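Local atomic coordinates of acyl-ACP thioesterase (Bacteroides thetaiotaomicron, PDB entry 2ESS), a protein that probably hydrolyses the thioester bond of fatty acyl-ACP, releasing the free fatty acid from its carrier protein. Residues N226-V230 with R242-F247. Residues are numbered along the deposited sequence; the frame is centred on the assembly and turned at random.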
loop_
_atom_site.group_PDB
_atom_site.type_symbol
_atom_site.label_atom_id
_atom_site.label_comp_id
_atom_site.label_asym_id
_atom_site.label_seq_id
_atom_site.Cartn_x
_atom_site.Cartn_y
_atom_site.Cartn_z
ATOM N N ASN A 226 26.872 3.211 -8.226
ATOM C CA ASN A 226 25.455 3.566 -8.288
ATOM C C ASN A 226 24.545 2.493 -8.845
ATOM O O ASN A 226 23.317 2.666 -8.848
ATOM C CB ASN A 226 25.327 4.843 -9.110
ATOM C CG ASN A 226 25.765 6.080 -8.328
ATOM O OD1 ASN A 226 25.540 6.176 -7.114
ATOM N ND2 ASN A 226 26.414 7.018 -9.017
ATOM N N GLU A 227 25.126 1.386 -9.313
ATOM C CA GLU A 227 24.344 0.326 -9.956
ATOM C C GLU A 227 24.439 -0.985 -9.182
ATOM O O GLU A 227 25.535 -1.488 -8.918
ATOM C CB GLU A 227 24.796 0.122 -11.377
ATOM C CG GLU A 227 23.918 -0.884 -12.138
ATOM C CD GLU A 227 24.168 -0.900 -13.645
ATOM O OE1 GLU A 227 24.678 0.121 -14.176
ATOM O OE2 GLU A 227 23.853 -1.941 -14.297
ATOM N N PHE A 228 23.275 -1.535 -8.857
ATOM C CA PHE A 228 23.173 -2.748 -8.090
ATOM C C PHE A 228 22.327 -3.763 -8.818
ATOM O O PHE A 228 21.267 -3.452 -9.333
ATOM C CB PHE A 228 22.532 -2.463 -6.742
ATOM C CG PHE A 228 23.270 -1.472 -5.925
ATOM C CD1 PHE A 228 23.117 -0.120 -6.145
ATOM C CD2 PHE A 228 24.127 -1.886 -4.929
ATOM C CE1 PHE A 228 23.802 0.793 -5.365
ATOM C CE2 PHE A 228 24.800 -0.967 -4.155
ATOM C CZ PHE A 228 24.642 0.372 -4.388
ATOM N N HIS A 229 22.780 -5.005 -8.838
ATOM C CA HIS A 229 21.963 -6.083 -9.397
ATOM C C HIS A 229 21.621 -7.020 -8.259
ATOM O O HIS A 229 22.491 -7.395 -7.489
ATOM C CB HIS A 229 22.693 -6.846 -10.489
ATOM C CG HIS A 229 23.040 -6.026 -11.688
ATOM N ND1 HIS A 229 23.634 -6.572 -12.806
ATOM C CD2 HIS A 229 22.894 -4.705 -11.951
ATOM C CE1 HIS A 229 23.840 -5.622 -13.700
ATOM N NE2 HIS A 229 23.404 -4.479 -13.205
ATOM N N VAL A 230 20.349 -7.382 -8.166
ATOM C CA VAL A 230 19.809 -8.124 -7.060
ATOM C C VAL A 230 19.100 -9.373 -7.615
ATOM O O VAL A 230 18.428 -9.339 -8.661
ATOM C CB VAL A 230 18.850 -7.253 -6.186
ATOM C CG1 VAL A 230 18.242 -8.093 -5.053
ATOM C CG2 VAL A 230 19.563 -5.991 -5.649
ATOM N N ARG A 242 14.707 -11.037 -10.230
ATOM C CA ARG A 242 15.932 -10.272 -10.324
ATOM C C ARG A 242 15.529 -8.821 -10.504
ATOM O O ARG A 242 14.394 -8.518 -10.965
ATOM C CB ARG A 242 16.823 -10.753 -11.488
ATOM C CG ARG A 242 17.426 -12.118 -11.234
ATOM C CD ARG A 242 18.386 -12.607 -12.325
ATOM N NE ARG A 242 17.576 -13.201 -13.344
ATOM C CZ ARG A 242 17.405 -14.498 -13.537
ATOM N NH1 ARG A 242 18.040 -15.423 -12.824
ATOM N NH2 ARG A 242 16.582 -14.853 -14.497
ATOM N N SER A 243 16.463 -7.940 -10.136
ATOM C CA SER A 243 16.244 -6.518 -10.141
ATOM C C SER A 243 17.528 -5.781 -10.438
ATOM O O SER A 243 18.634 -6.260 -10.161
ATOM C CB SER A 243 15.651 -6.076 -8.793
ATOM O OG SER A 243 15.469 -4.674 -8.721
ATOM N N LYS A 244 17.360 -4.620 -11.055
ATOM C CA LYS A 244 18.435 -3.689 -11.261
ATOM C C LYS A 244 17.990 -2.326 -10.714
ATOM O O LYS A 244 16.870 -1.867 -10.958
ATOM C CB LYS A 244 18.786 -3.635 -12.728
ATOM C CG LYS A 244 19.999 -2.819 -13.063
ATOM C CD LYS A 244 20.203 -2.727 -14.572
ATOM C CE LYS A 244 20.479 -4.080 -15.183
ATOM N NZ LYS A 244 21.058 -3.966 -16.540
ATOM N N VAL A 245 18.867 -1.717 -9.931
ATOM C CA VAL A 245 18.596 -0.443 -9.253
ATOM C C VAL A 245 19.752 0.466 -9.591
ATOM O O VAL A 245 20.927 0.134 -9.328
ATOM C CB VAL A 245 18.478 -0.606 -7.733
ATOM C CG1 VAL A 245 17.855 0.634 -7.132
ATOM C CG2 VAL A 245 17.642 -1.804 -7.336
ATOM N N ILE A 246 19.442 1.578 -10.243
ATOM C CA ILE A 246 20.452 2.598 -10.535
ATOM C C ILE A 246 20.105 3.884 -9.765
ATOM O O ILE A 246 19.033 4.464 -9.938
ATOM C CB ILE A 246 20.593 2.842 -12.061
ATOM C CG1 ILE A 246 21.015 1.513 -12.757
ATOM C CG2 ILE A 246 21.627 3.931 -12.339
ATOM C CD1 ILE A 246 21.060 1.571 -14.238
ATOM N N PHE A 247 21.011 4.292 -8.900
ATOM C CA PHE A 247 20.880 5.532 -8.150
ATOM C C PHE A 247 21.619 6.648 -8.862
ATOM O O PHE A 247 22.531 6.385 -9.640
ATOM C CB PHE A 247 21.489 5.405 -6.762
ATOM C CG PHE A 247 20.682 4.583 -5.817
ATOM C CD1 PHE A 247 20.801 3.211 -5.790
ATOM C CD2 PHE A 247 19.813 5.198 -4.916
ATOM C CE1 PHE A 247 20.061 2.460 -4.889
ATOM C CE2 PHE A 247 19.081 4.449 -4.009
ATOM C CZ PHE A 247 19.190 3.080 -4.004
#
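E227 lies alongside I246 and H229 alongside K244, across two strands of an antiparallel hairpin, the four side chains sharing one face. With E227 CG set opposite its own N (chi1 -174°), the extended chain runs beside I246, E227 CG 3.8 Å from I246 CG1, and brings its carboxylate within reach of the imidazole of H229. There H229 NE2 donates to the anti lone pair of E227 OE2 at 2.8 Å, with the carboxylate oxygen in the ring plane. K244 lies alongside the imidazole, its CE 3.6 Å from H229 NE2, while its NZ stays 4.1 Å from E227 OE2, too far for a salt bridge. Shortened to an alanine, E227 would lose its carboxylate, which would probably leave H229 NE2 without this acceptor and I246 CG1 without its neighbour. H229 ND1, the other ring nitrogen, hydrogen-bonds to the backbone O of K153, which helps fix the ring's rotation. On the opposite face, F228 CE1 meets F247 CD1 at 3.9 Å, the ring planes 83° apart, and both rings pack edge-to-face with F189. Main-chain hydrogen bonds join F228 with V245 and V230 with S243 in both directions, and F247 N reaches N226 O at 2.8 Å. The hairpin belongs to the C-terminal HotDog-clan region, between strands 215-224 and 199-206, with L193 of helix 191-196 against F228 and F247.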